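Local coordinates for protein RNase NGR3 (Nicotiana glutinosa, PDB 1VD3) that probably cleaves RNA as an endonuclease of the ribonuclease T2 family and binds uridine 2'-phosphate in its active-site pocket, at residues F11-Q16 against F40-L45; W54-D59 against W98-T103; T75-W80 against R92-E97; P159-N164 against Y174-C179. One frame throughout, in Å; residues are numbered along the deposited sequence.

Interaction 1 (F11-Q16 against F40-L45); sequences FYFVQQ and FSIHGL. With U2P (phosphoric acid mono-[2-(2,4-dioxo-3,4-dihydro-2H-pyrimidin-1-yl)-4-hydroxy-5-hydroxymethyl-tetrahydro-furan-3-yl] ester), chain B.
Val14 and His43 stand side by side and point the same way, the isopropyl CG1 of Val14 lying 4.0 Å from CB of His43. They meet at a classic beta bulge between antiparallel strands, where His43 and Gly44 both face Val14. Val14 O accepts two N-H groups, from His43 N at 2.7 Å and Gly44 N at 3.1 Å. The His43 ring, with CG anti to the backbone N (chi1 172°), leads away from the neighbouring strand, and its edge meets the nucleotide: NE2 donates to U2P O3P at 2.9 Å. The sheet face carrying Phe13, Gln15, Ile42 and Leu45 turns instead to helix 109-123. There the Phe13 side chain crosses that of Ile42 at about a right angle, CZ 4.1 Å from CG1. Beyond it, Phe11 CD2 rests 3.6 Å from Leu45 CG. The bulge sets His43 on the nucleotide side, and its imidazole is held at both nitrogens, ND1 by Gln175 OE1 and NE2 by the phosphate, consistent with the predicted active-site role.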
# COMPACT_ATOMS: atom_id res chain seq x y z
N PHE A 11 -7.51 -9.61 4.65
CA PHE A 11 -7.12 -8.58 3.70
C PHE A 11 -5.63 -8.35 3.75
O PHE A 11 -5.03 -8.37 4.82
CB PHE A 11 -7.69 -7.19 4.05
CG PHE A 11 -9.15 -7.04 3.85
CD1 PHE A 11 -10.03 -7.18 4.92
CD2 PHE A 11 -9.66 -6.64 2.61
CE1 PHE A 11 -11.39 -6.91 4.77
CE2 PHE A 11 -11.02 -6.37 2.45
CZ PHE A 11 -11.88 -6.50 3.54
N TYR A 12 -5.04 -8.10 2.59
CA TYR A 12 -3.65 -7.71 2.54
C TYR A 12 -3.85 -6.19 2.41
O TYR A 12 -4.57 -5.75 1.52
CB TYR A 12 -2.97 -8.20 1.27
CG TYR A 12 -2.22 -9.50 1.43
CD1 TYR A 12 -2.27 -10.47 0.43
CD2 TYR A 12 -1.43 -9.75 2.55
CE1 TYR A 12 -1.56 -11.66 0.55
CE2 TYR A 12 -0.72 -10.93 2.68
CZ TYR A 12 -0.78 -11.88 1.67
OH TYR A 12 -0.07 -13.05 1.79
N PHE A 13 -3.27 -5.41 3.32
CA PHE A 13 -3.36 -3.96 3.19
C PHE A 13 -1.97 -3.60 2.67
O PHE A 13 -0.96 -3.78 3.36
CB PHE A 13 -3.64 -3.27 4.54
CG PHE A 13 -3.61 -1.77 4.47
CD1 PHE A 13 -4.36 -1.08 3.51
CD2 PHE A 13 -2.82 -1.03 5.34
CE1 PHE A 13 -4.32 0.30 3.42
CE2 PHE A 13 -2.77 0.36 5.27
CZ PHE A 13 -3.53 1.03 4.31
N VAL A 14 -1.94 -3.12 1.44
CA VAL A 14 -0.69 -2.80 0.76
C VAL A 14 -0.42 -1.31 0.60
O VAL A 14 -1.22 -0.58 0.01
CB VAL A 14 -0.66 -3.46 -0.64
CG1 VAL A 14 0.75 -3.39 -1.23
CG2 VAL A 14 -1.16 -4.91 -0.56
N GLN A 15 0.71 -0.88 1.13
CA GLN A 15 1.13 0.50 1.04
C GLN A 15 2.43 0.52 0.26
O GLN A 15 3.13 -0.50 0.19
CB GLN A 15 1.37 1.09 2.43
CG GLN A 15 0.12 1.15 3.30
CD GLN A 15 0.41 1.74 4.66
OE1 GLN A 15 0.62 2.95 4.80
NE2 GLN A 15 0.44 0.89 5.68
N GLN A 16 2.76 1.65 -0.34
CA GLN A 16 4.02 1.71 -1.04
C GLN A 16 4.75 3.01 -0.78
O GLN A 16 4.16 3.98 -0.30
CB GLN A 16 3.84 1.50 -2.55
CG GLN A 16 3.17 2.60 -3.31
CD GLN A 16 3.47 2.49 -4.81
OE1 GLN A 16 3.53 1.39 -5.36
NE2 GLN A 16 3.65 3.63 -5.46
N PHE A 40 4.31 7.15 3.05
CA PHE A 40 3.79 5.93 2.44
C PHE A 40 2.37 6.20 1.97
O PHE A 40 1.59 6.85 2.66
CB PHE A 40 3.81 4.77 3.43
CG PHE A 40 5.18 4.25 3.71
CD1 PHE A 40 6.01 4.88 4.63
CD2 PHE A 40 5.67 3.14 3.03
CE1 PHE A 40 7.30 4.43 4.86
CE2 PHE A 40 6.96 2.68 3.24
CZ PHE A 40 7.78 3.32 4.16
N SER A 41 2.06 5.70 0.78
CA SER A 41 0.75 5.86 0.19
C SER A 41 0.06 4.51 0.09
O SER A 41 0.70 3.46 0.23
CB SER A 41 0.87 6.46 -1.21
OG SER A 41 1.57 5.56 -2.06
N ILE A 42 -1.24 4.52 -0.16
CA ILE A 42 -2.00 3.28 -0.27
C ILE A 42 -1.92 2.73 -1.69
O ILE A 42 -2.05 3.47 -2.66
CB ILE A 42 -3.49 3.53 0.06
CG1 ILE A 42 -3.63 3.99 1.52
CG2 ILE A 42 -4.31 2.26 -0.21
CD1 ILE A 42 -4.94 4.68 1.82
N HIS A 43 -1.69 1.42 -1.81
CA HIS A 43 -1.72 0.79 -3.13
C HIS A 43 -3.12 0.18 -3.18
O HIS A 43 -3.88 0.42 -4.12
CB HIS A 43 -0.66 -0.31 -3.29
CG HIS A 43 -0.79 -1.10 -4.56
ND1 HIS A 43 0.28 -1.76 -5.14
CD2 HIS A 43 -1.86 -1.34 -5.36
CE1 HIS A 43 -0.13 -2.38 -6.24
NE2 HIS A 43 -1.42 -2.13 -6.40
N GLY A 44 -3.46 -0.60 -2.16
CA GLY A 44 -4.78 -1.20 -2.12
C GLY A 44 -5.09 -2.05 -0.90
O GLY A 44 -4.21 -2.35 -0.11
N LEU A 45 -6.36 -2.40 -0.76
CA LEU A 45 -6.84 -3.25 0.34
C LEU A 45 -7.40 -4.46 -0.40
O LEU A 45 -8.43 -4.37 -1.07
CB LEU A 45 -7.95 -2.53 1.11
CG LEU A 45 -8.58 -3.25 2.30
CD1 LEU A 45 -7.51 -3.67 3.31
CD2 LEU A 45 -9.61 -2.33 2.95
O5' U2P B . 2.76 -7.22 -8.69
C5' U2P B . 1.60 -8.08 -8.69
C4' U2P B . 0.33 -7.26 -8.95
O4' U2P B . -0.87 -8.17 -8.92
C1' U2P B . -1.92 -7.85 -7.88
N1 U2P B . -2.15 -8.89 -6.79
C6 U2P B . -1.00 -9.51 -6.35
C5 U2P B . -0.96 -10.32 -5.19
C4 U2P B . -2.23 -10.54 -4.46
O4 U2P B . -2.27 -11.14 -3.39
N3 U2P B . -3.40 -10.00 -5.07
C2 U2P B . -3.44 -9.19 -6.24
O2 U2P B . -4.50 -8.82 -6.69
C2' U2P B . -1.54 -6.39 -7.56
O2' U2P B . -2.12 -5.44 -8.51
P U2P B . -3.59 -4.90 -8.55
O1P U2P B . -4.30 -4.12 -9.53
O2P U2P B . -4.48 -5.87 -7.84
O3P U2P B . -3.49 -3.83 -7.57
C3' U2P B . -0.02 -6.33 -7.76
O3' U2P B . 0.36 -4.94 -8.07

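Interaction 2 (W54-D59 against W98-T103); sequences WPQNCD and WLKHGT. With U2P (phosphoric acid mono-[2-(2,4-dioxo-3,4-dihydro-2H-pyrimidin-1-yl)-4-hydroxy-5-hydroxymethyl-tetrahydro-furan-3-yl] ester), chain B.
Lys100 slants past Gln56 and Asn57 as a fully extended chain, with CG anti to the backbone N (chi1 -177°). Its CB lies 3.8 Å from Asn57 ND2, and CG passes 4.0 Å from Gln56 CB. Further out, CD lies 3.5 Å from U2P O2P, and CE comes within 3.4 Å of Gln56 OE1, the oxygen that also accepts Trp54 NE1 on an in-plane lone pair. At the tip, NZ donates to the phosphate oxygen U2P O2P at 3.0 Å, an oxygen shared with His101 NE2. Trp54, thus tied to Gln56, lays one face over the uracil, with N3 of U2P above the ring. The backbone of the lysine holds the loop as well: Asn57 N donates to Lys100 O at 2.9 Å. A water joins Pro55 O to His101 ND1. Residues 54-59 run as a surface loop beside the C-terminal end of helix 91-102, whose Trp98 packs on helix 109-123, while Trp54 and His101 touch Asn48 and Pro47 of strand 41-48, respectively.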
# COMPACT_ATOMS: atom_id res chain seq x y z
N TRP A 54 -6.94 -15.67 -4.40
CA TRP A 54 -7.84 -14.61 -3.95
C TRP A 54 -8.96 -14.36 -4.94
O TRP A 54 -8.85 -14.70 -6.13
CB TRP A 54 -7.05 -13.30 -3.77
CG TRP A 54 -6.50 -12.78 -5.06
CD1 TRP A 54 -7.15 -12.04 -6.01
CD2 TRP A 54 -5.18 -13.01 -5.58
NE1 TRP A 54 -6.33 -11.81 -7.09
CE2 TRP A 54 -5.11 -12.39 -6.85
CE3 TRP A 54 -4.06 -13.69 -5.10
CZ2 TRP A 54 -3.96 -12.43 -7.64
CZ3 TRP A 54 -2.91 -13.73 -5.88
CH2 TRP A 54 -2.87 -13.10 -7.14
N PRO A 55 -10.06 -13.78 -4.46
CA PRO A 55 -11.19 -13.48 -5.34
C PRO A 55 -10.89 -12.11 -5.96
O PRO A 55 -10.19 -11.29 -5.36
CB PRO A 55 -12.36 -13.43 -4.37
CG PRO A 55 -11.73 -12.77 -3.17
CD PRO A 55 -10.41 -13.52 -3.05
N GLN A 56 -11.39 -11.88 -7.17
CA GLN A 56 -11.18 -10.59 -7.82
C GLN A 56 -12.28 -10.36 -8.84
O GLN A 56 -12.83 -11.32 -9.39
CB GLN A 56 -9.80 -10.52 -8.49
CG GLN A 56 -9.59 -11.46 -9.67
CD GLN A 56 -8.31 -11.14 -10.42
OE1 GLN A 56 -7.22 -11.14 -9.84
NE2 GLN A 56 -8.44 -10.85 -11.71
N ASN A 57 -12.61 -9.10 -9.07
CA ASN A 57 -13.66 -8.73 -10.03
C ASN A 57 -14.94 -9.49 -9.69
O ASN A 57 -15.51 -10.17 -10.54
CB ASN A 57 -13.21 -9.06 -11.45
CG ASN A 57 -11.87 -8.44 -11.80
OD1 ASN A 57 -10.89 -9.15 -12.05
ND2 ASN A 57 -11.82 -7.11 -11.81
N CYS A 58 -15.39 -9.36 -8.45
CA CYS A 58 -16.57 -10.05 -7.97
C CYS A 58 -17.91 -9.49 -8.44
O CYS A 58 -18.93 -10.17 -8.36
CB CYS A 58 -16.52 -10.14 -6.45
SG CYS A 58 -15.09 -11.13 -5.92
N ASP A 59 -17.91 -8.26 -8.93
CA ASP A 59 -19.13 -7.62 -9.43
C ASP A 59 -18.75 -6.70 -10.58
O ASP A 59 -18.62 -5.49 -10.39
CB ASP A 59 -19.81 -6.81 -8.32
CG ASP A 59 -21.22 -6.38 -8.68
OD1 ASP A 59 -21.56 -6.36 -9.89
OD2 ASP A 59 -22.00 -6.06 -7.76
N TRP A 98 -11.27 -0.70 -6.76
CA TRP A 98 -12.63 -0.97 -6.29
C TRP A 98 -13.23 -2.16 -7.04
O TRP A 98 -13.73 -3.11 -6.43
CB TRP A 98 -13.54 0.25 -6.49
CG TRP A 98 -15.00 -0.10 -6.33
CD1 TRP A 98 -15.94 -0.14 -7.31
CD2 TRP A 98 -15.64 -0.55 -5.13
NE1 TRP A 98 -17.14 -0.60 -6.81
CE2 TRP A 98 -16.98 -0.86 -5.47
CE3 TRP A 98 -15.22 -0.73 -3.81
CZ2 TRP A 98 -17.90 -1.34 -4.53
CZ3 TRP A 98 -16.14 -1.21 -2.87
CH2 TRP A 98 -17.46 -1.51 -3.24
N LEU A 99 -13.18 -2.13 -8.36
CA LEU A 99 -13.75 -3.21 -9.16
C LEU A 99 -13.07 -4.55 -8.94
O LEU A 99 -13.73 -5.58 -8.74
CB LEU A 99 -13.68 -2.85 -10.65
CG LEU A 99 -14.63 -1.75 -11.14
CD1 LEU A 99 -14.34 -1.43 -12.60
CD2 LEU A 99 -16.07 -2.21 -10.97
N LYS A 100 -11.74 -4.55 -8.95
CA LYS A 100 -10.96 -5.77 -8.80
C LYS A 100 -10.93 -6.34 -7.39
O LYS A 100 -11.02 -7.56 -7.21
CB LYS A 100 -9.52 -5.53 -9.27
CG LYS A 100 -8.65 -6.77 -9.21
CD LYS A 100 -7.28 -6.52 -9.81
CE LYS A 100 -6.44 -7.79 -9.78
NZ LYS A 100 -5.07 -7.57 -10.29
N HIS A 101 -10.82 -5.47 -6.40
CA HIS A 101 -10.73 -5.91 -5.01
C HIS A 101 -11.90 -5.47 -4.14
O HIS A 101 -12.42 -6.25 -3.35
CB HIS A 101 -9.42 -5.39 -4.41
CG HIS A 101 -8.20 -5.92 -5.09
ND1 HIS A 101 -7.81 -7.24 -5.00
CD2 HIS A 101 -7.27 -5.30 -5.86
CE1 HIS A 101 -6.69 -7.41 -5.68
NE2 HIS A 101 -6.34 -6.25 -6.21
N GLY A 102 -12.29 -4.20 -4.26
CA GLY A 102 -13.38 -3.69 -3.46
C GLY A 102 -14.67 -4.48 -3.58
O GLY A 102 -15.34 -4.74 -2.58
N THR A 103 -15.04 -4.88 -4.80
CA THR A 103 -16.27 -5.63 -4.98
C THR A 103 -16.25 -7.01 -4.31
O THR A 103 -17.29 -7.65 -4.18
CB THR A 103 -16.61 -5.84 -6.48
OG1 THR A 103 -15.55 -6.54 -7.12
CG2 THR A 103 -16.84 -4.50 -7.16
O5' U2P B . 2.76 -7.22 -8.69
C5' U2P B . 1.60 -8.08 -8.69
C4' U2P B . 0.33 -7.26 -8.95
O4' U2P B . -0.87 -8.17 -8.92
C1' U2P B . -1.92 -7.85 -7.88
N1 U2P B . -2.15 -8.89 -6.79
C6 U2P B . -1.00 -9.51 -6.35
C5 U2P B . -0.96 -10.32 -5.19
C4 U2P B . -2.23 -10.54 -4.46
O4 U2P B . -2.27 -11.14 -3.39
N3 U2P B . -3.40 -10.00 -5.07
C2 U2P B . -3.44 -9.19 -6.24
O2 U2P B . -4.50 -8.82 -6.69
C2' U2P B . -1.54 -6.39 -7.56
O2' U2P B . -2.12 -5.44 -8.51
P U2P B . -3.59 -4.90 -8.55
O1P U2P B . -4.30 -4.12 -9.53
O2P U2P B . -4.48 -5.87 -7.84
O3P U2P B . -3.49 -3.83 -7.57
C3' U2P B . -0.02 -6.33 -7.76
O3' U2P B . 0.36 -4.94 -8.07
O HOH W 1 -9.13 -9.41 -3.85

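Interaction 3 (T75-W80 against R92-E97); sequences TMEKNW and RFWSHE. With U2P (phosphoric acid mono-[2-(2,4-dioxo-3,4-dihydro-2H-pyrimidin-1-yl)-4-hydroxy-5-hydroxymethyl-tetrahydro-furan-3-yl] ester), chain B.
An aromatic cluster of Trp80, Phe93 and Trp94 joins the end of helix 73-79 to helix 91-102, which carries most of the second conserved segment of the T2 ribonucleases, Phe93 to Cys104. Trp80, the first residue to leave the helical path, offers its carbonyl to Trp94: NE1 donates to Trp80 O at 2.6 Å, in the carbonyl plane though somewhat out of the indole plane. The same edge of Trp94 looks onto the face of Trp80, a T-shaped pair whose five-membered rings are 4.5 Å apart between centroids, with planes at 75°. Phe93 comes to the edge of Trp80 instead, its CE2 3.3 Å from Trp80 NE1, and that N-H makes a weak bond to the backbone O of His43. The cluster thus ties both helices to strand 41-48, while Phe113 of helix 109-123 touches Met76 and both tryptophans. One turn on from Phe93, Glu97 packs CB against Trp80 CZ2 at 4.0 Å and hands OE2 to the indole N-H of Trp46. Its OE1 lies 2.6 Å from U2P O3P, and His96 on the same helix meets another phosphate oxygen, so an aromatic second shell adjoins the phosphate site. Met76 completes the packing: its chain bends at chi3 (58°), bringing the methyl CE over the five-membered ring of Trp94 as a CH-pi contact, 3.4 Å from Trp94 CD2.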
# COMPACT_ATOMS: atom_id res chain seq x y z
N THR A 75 -8.32 13.90 0.02
CA THR A 75 -7.41 13.16 0.89
C THR A 75 -6.80 12.01 0.10
O THR A 75 -5.60 11.74 0.20
CB THR A 75 -8.13 12.58 2.12
OG1 THR A 75 -8.74 13.64 2.86
CG2 THR A 75 -7.14 11.85 3.03
N MET A 76 -7.64 11.34 -0.68
CA MET A 76 -7.19 10.21 -1.48
C MET A 76 -6.19 10.63 -2.54
O MET A 76 -5.27 9.88 -2.88
CB MET A 76 -8.40 9.54 -2.12
CG MET A 76 -9.23 8.75 -1.12
SD MET A 76 -10.78 8.16 -1.80
CE MET A 76 -10.18 7.19 -3.20
N GLU A 77 -6.34 11.85 -3.07
CA GLU A 77 -5.40 12.33 -4.07
C GLU A 77 -4.01 12.41 -3.45
O GLU A 77 -3.00 12.30 -4.14
CB GLU A 77 -5.81 13.71 -4.59
CG GLU A 77 -7.17 13.73 -5.26
CD GLU A 77 -7.50 15.08 -5.85
OE1 GLU A 77 -7.33 16.10 -5.16
OE2 GLU A 77 -7.95 15.12 -7.02
N LYS A 78 -3.97 12.58 -2.13
CA LYS A 78 -2.69 12.68 -1.43
C LYS A 78 -2.22 11.41 -0.75
O LYS A 78 -1.02 11.20 -0.59
CB LYS A 78 -2.74 13.82 -0.41
CG LYS A 78 -2.76 15.21 -1.04
CD LYS A 78 -2.44 16.28 -0.01
CE LYS A 78 -2.41 17.66 -0.65
NZ LYS A 78 -2.00 18.72 0.33
N ASN A 79 -3.14 10.55 -0.33
CA ASN A 79 -2.76 9.32 0.36
C ASN A 79 -2.92 8.05 -0.48
O ASN A 79 -2.50 6.97 -0.06
CB ASN A 79 -3.57 9.16 1.65
CG ASN A 79 -3.28 10.26 2.66
OD1 ASN A 79 -2.14 10.69 2.82
ND2 ASN A 79 -4.32 10.72 3.34
N TRP A 80 -3.53 8.19 -1.66
CA TRP A 80 -3.74 7.06 -2.56
C TRP A 80 -3.59 7.53 -4.00
O TRP A 80 -4.46 7.29 -4.85
CB TRP A 80 -5.15 6.50 -2.35
CG TRP A 80 -5.35 5.12 -2.88
CD1 TRP A 80 -4.67 4.51 -3.90
CD2 TRP A 80 -6.30 4.16 -2.41
NE1 TRP A 80 -5.15 3.24 -4.10
CE2 TRP A 80 -6.15 3.00 -3.20
CE3 TRP A 80 -7.28 4.17 -1.40
CZ2 TRP A 80 -6.94 1.85 -3.01
CZ3 TRP A 80 -8.07 3.04 -1.21
CH2 TRP A 80 -7.89 1.89 -2.02
N ARG A 92 -9.09 6.60 -12.05
CA ARG A 92 -8.96 5.35 -12.79
C ARG A 92 -8.41 4.27 -11.88
O ARG A 92 -8.91 3.14 -11.84
CB ARG A 92 -8.03 5.51 -14.00
CG ARG A 92 -7.72 4.19 -14.69
CD ARG A 92 -6.67 4.31 -15.79
NE ARG A 92 -7.17 4.99 -16.98
CZ ARG A 92 -6.47 5.12 -18.11
NH1 ARG A 92 -5.24 4.62 -18.20
NH2 ARG A 92 -7.00 5.75 -19.15
N PHE A 93 -7.35 4.62 -11.15
CA PHE A 93 -6.70 3.69 -10.23
C PHE A 93 -7.66 3.26 -9.12
O PHE A 93 -7.73 2.08 -8.77
CB PHE A 93 -5.45 4.35 -9.65
CG PHE A 93 -4.65 3.46 -8.74
CD1 PHE A 93 -4.53 2.10 -8.99
CD2 PHE A 93 -3.99 4.00 -7.64
CE1 PHE A 93 -3.74 1.28 -8.17
CE2 PHE A 93 -3.20 3.19 -6.81
CZ PHE A 93 -3.08 1.83 -7.08
N TRP A 94 -8.40 4.21 -8.57
CA TRP A 94 -9.35 3.90 -7.51
C TRP A 94 -10.48 3.04 -8.05
O TRP A 94 -10.99 2.15 -7.37
CB TRP A 94 -9.93 5.17 -6.89
CG TRP A 94 -8.88 6.07 -6.31
CD1 TRP A 94 -7.73 5.68 -5.69
CD2 TRP A 94 -8.88 7.50 -6.30
NE1 TRP A 94 -7.01 6.79 -5.30
CE2 TRP A 94 -7.69 7.91 -5.67
CE3 TRP A 94 -9.78 8.47 -6.77
CZ2 TRP A 94 -7.37 9.26 -5.49
CZ3 TRP A 94 -9.45 9.81 -6.60
CH2 TRP A 94 -8.26 10.19 -5.96
N SER A 95 -10.88 3.32 -9.29
CA SER A 95 -11.95 2.55 -9.91
C SER A 95 -11.46 1.12 -10.08
O SER A 95 -12.18 0.16 -9.78
CB SER A 95 -12.30 3.14 -11.28
OG SER A 95 -13.23 2.31 -11.94
N HIS A 96 -10.23 0.98 -10.56
CA HIS A 96 -9.62 -0.32 -10.77
C HIS A 96 -9.54 -1.14 -9.49
O HIS A 96 -9.90 -2.31 -9.48
CB HIS A 96 -8.21 -0.15 -11.35
CG HIS A 96 -7.39 -1.40 -11.31
ND1 HIS A 96 -7.66 -2.49 -12.10
CD2 HIS A 96 -6.32 -1.74 -10.55
CE1 HIS A 96 -6.79 -3.45 -11.84
NE2 HIS A 96 -5.97 -3.02 -10.90
N GLU A 97 -9.04 -0.53 -8.42
CA GLU A 97 -8.92 -1.23 -7.14
C GLU A 97 -10.30 -1.60 -6.60
O GLU A 97 -10.49 -2.68 -6.05
CB GLU A 97 -8.15 -0.38 -6.13
CG GLU A 97 -6.67 -0.24 -6.47
CD GLU A 97 -5.92 -1.56 -6.43
OE1 GLU A 97 -5.17 -1.86 -7.38
OE2 GLU A 97 -6.07 -2.30 -5.43
O5' U2P B . 2.76 -7.22 -8.69
C5' U2P B . 1.60 -8.08 -8.69
C4' U2P B . 0.33 -7.26 -8.95
O4' U2P B . -0.87 -8.17 -8.92
C1' U2P B . -1.92 -7.85 -7.88
N1 U2P B . -2.15 -8.89 -6.79
C6 U2P B . -1.00 -9.51 -6.35
C5 U2P B . -0.96 -10.32 -5.19
C4 U2P B . -2.23 -10.54 -4.46
O4 U2P B . -2.27 -11.14 -3.39
N3 U2P B . -3.40 -10.00 -5.07
C2 U2P B . -3.44 -9.19 -6.24
O2 U2P B . -4.50 -8.82 -6.69
C2' U2P B . -1.54 -6.39 -7.56
O2' U2P B . -2.12 -5.44 -8.51
P U2P B . -3.59 -4.90 -8.55
O1P U2P B . -4.30 -4.12 -9.53
O2P U2P B . -4.48 -5.87 -7.84
O3P U2P B . -3.49 -3.83 -7.57
C3' U2P B . -0.02 -6.33 -7.76
O3' U2P B . 0.36 -4.94 -8.07

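Interaction 4 (P159-N164 against Y174-C179); sequences PYIECN and YQVYLC
Glu162 OE1 is gripped from opposite faces of its carboxylate plane by two donors of the partner strand in the beta hairpin 160-165/171-181. Tyr177 OH donates to Glu162 OE1 at 2.6 Å from the syn side, and Gln175 NE2 donates to the same OE1 at 2.8 Å. Glu162 gets there as an extended chain with CG anti to the backbone N (chi1 -178°), alongside Gln175, the carboxylate and amide planes standing 77° apart. With NE2 held by Glu162 OE1, Gln175 OE1 is turned to His43 ND1, so Glu162 probably acts as a second-shell residue that orients the partner of the predicted catalytic histidine. The backbone repeats the double grip in a classic beta bulge: Tyr174 and Gln175 both face Glu162, whose O accepts both their N-H groups. On the other face Ile161 meets Val176 and Pro159 CB lies 3.6 Å from Leu178 CD2, with Pro159, Ile161 and Leu178 touching helix 144-155. Disulfides from Cys163 to Cys199 and from Cys179 to Cys190 tie both strands to later segments. On the Glu162 side, Tyr160 turns its edge to the face of Tyr177, with Tyr160 CD2 3.5 Å from Tyr177 CD1.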
# COMPACT_ATOMS: atom_id res chain seq x y z
N PRO A 159 5.23 -6.93 9.38
CA PRO A 159 4.89 -6.63 7.99
C PRO A 159 5.71 -7.50 7.06
O PRO A 159 6.67 -8.15 7.48
CB PRO A 159 5.27 -5.16 7.86
CG PRO A 159 6.53 -5.11 8.67
CD PRO A 159 6.14 -5.90 9.92
N TYR A 160 5.32 -7.52 5.79
CA TYR A 160 6.06 -8.24 4.76
C TYR A 160 6.58 -7.11 3.89
O TYR A 160 5.81 -6.24 3.48
CB TYR A 160 5.14 -9.14 3.95
CG TYR A 160 5.77 -9.63 2.66
CD1 TYR A 160 6.68 -10.69 2.66
CD2 TYR A 160 5.47 -9.02 1.44
CE1 TYR A 160 7.27 -11.13 1.47
CE2 TYR A 160 6.06 -9.44 0.26
CZ TYR A 160 6.95 -10.50 0.27
OH TYR A 160 7.51 -10.92 -0.90
N ILE A 161 7.88 -7.11 3.60
CA ILE A 161 8.46 -6.06 2.79
C ILE A 161 8.78 -6.51 1.38
O ILE A 161 9.44 -7.53 1.17
CB ILE A 161 9.79 -5.53 3.40
CG1 ILE A 161 9.58 -5.12 4.86
CG2 ILE A 161 10.30 -4.36 2.58
CD1 ILE A 161 8.59 -3.98 5.06
N GLU A 162 8.30 -5.75 0.40
CA GLU A 162 8.57 -6.04 -0.99
C GLU A 162 9.58 -5.00 -1.44
O GLU A 162 9.39 -3.81 -1.19
CB GLU A 162 7.30 -5.91 -1.84
CG GLU A 162 7.53 -6.24 -3.30
CD GLU A 162 6.29 -6.02 -4.13
OE1 GLU A 162 5.21 -5.81 -3.54
OE2 GLU A 162 6.40 -6.08 -5.37
N CYS A 163 10.65 -5.45 -2.08
CA CYS A 163 11.69 -4.54 -2.56
C CYS A 163 11.82 -4.59 -4.06
O CYS A 163 11.53 -5.61 -4.68
CB CYS A 163 13.05 -4.92 -1.95
SG CYS A 163 13.12 -4.77 -0.14
N ASN A 164 12.25 -3.48 -4.65
CA ASN A 164 12.51 -3.43 -6.08
C ASN A 164 13.89 -2.78 -6.21
O ASN A 164 14.58 -2.58 -5.20
CB ASN A 164 11.42 -2.67 -6.86
CG ASN A 164 11.36 -1.19 -6.52
OD1 ASN A 164 10.74 -0.41 -7.26
ND2 ASN A 164 11.98 -0.80 -5.42
N TYR A 174 10.02 -1.08 -1.33
CA TYR A 174 9.04 -0.67 -2.33
C TYR A 174 7.62 -0.69 -1.78
O TYR A 174 6.91 0.31 -1.84
CB TYR A 174 9.16 -1.57 -3.56
CG TYR A 174 8.10 -1.36 -4.63
CD1 TYR A 174 7.87 -0.10 -5.18
CD2 TYR A 174 7.34 -2.44 -5.09
CE1 TYR A 174 6.91 0.08 -6.18
CE2 TYR A 174 6.38 -2.27 -6.08
CZ TYR A 174 6.16 -1.01 -6.62
OH TYR A 174 5.21 -0.86 -7.59
N GLN A 175 7.20 -1.84 -1.25
CA GLN A 175 5.86 -1.94 -0.68
C GLN A 175 5.85 -2.65 0.67
O GLN A 175 6.72 -3.46 0.96
CB GLN A 175 4.91 -2.64 -1.67
CG GLN A 175 4.64 -1.79 -2.90
CD GLN A 175 3.51 -2.31 -3.78
OE1 GLN A 175 2.70 -1.54 -4.28
NE2 GLN A 175 3.47 -3.63 -3.97
N VAL A 176 4.88 -2.30 1.49
CA VAL A 176 4.76 -2.90 2.82
C VAL A 176 3.39 -3.54 2.94
O VAL A 176 2.37 -2.89 2.75
CB VAL A 176 4.91 -1.83 3.93
CG1 VAL A 176 4.75 -2.49 5.30
CG2 VAL A 176 6.28 -1.17 3.82
N TYR A 177 3.39 -4.83 3.26
CA TYR A 177 2.15 -5.58 3.41
C TYR A 177 1.84 -5.86 4.87
O TYR A 177 2.70 -6.33 5.61
CB TYR A 177 2.23 -6.93 2.69
CG TYR A 177 2.36 -6.87 1.18
CD1 TYR A 177 3.48 -6.29 0.59
CD2 TYR A 177 1.40 -7.46 0.35
CE1 TYR A 177 3.65 -6.30 -0.79
CE2 TYR A 177 1.57 -7.48 -1.03
CZ TYR A 177 2.69 -6.90 -1.60
OH TYR A 177 2.88 -6.91 -2.96
N LEU A 178 0.60 -5.58 5.27
CA LEU A 178 0.13 -5.86 6.62
C LEU A 178 -1.21 -6.55 6.41
O LEU A 178 -1.85 -6.36 5.37
CB LEU A 178 -0.06 -4.56 7.42
CG LEU A 178 1.23 -3.88 7.90
CD1 LEU A 178 0.91 -2.53 8.49
CD2 LEU A 178 1.91 -4.77 8.94
N CYS A 179 -1.64 -7.36 7.37
CA CYS A 179 -2.92 -8.05 7.23
C CYS A 179 -3.99 -7.47 8.13
O CYS A 179 -3.70 -7.03 9.24
CB CYS A 179 -2.74 -9.55 7.48
SG CYS A 179 -1.81 -10.30 6.11

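Along the chain, interaction 1 closes first, interaction 2 then spans a long loop that encloses interaction 3, and interaction 4 follows as a hairpin. Interactions 1 and 4 share one antiparallel sheet through the neighbouring strands 10-16 and 171-181, their centres 9 Å apart. Interactions 2 and 3 lie 15 Å apart, centre to centre, on successive parts of helix 91-102. The two halves meet through strand 41-48, which touches both helix contacts, whereas interaction 4 touches neither, standing about 9 and 7 Å off at nearest atoms. Sheet and helix thus converge on one nucleotide: interactions 1, 2 and 3 touch it, and interaction 4, one strand further along the sheet, reaches the site through Gln175, which bonds to His43.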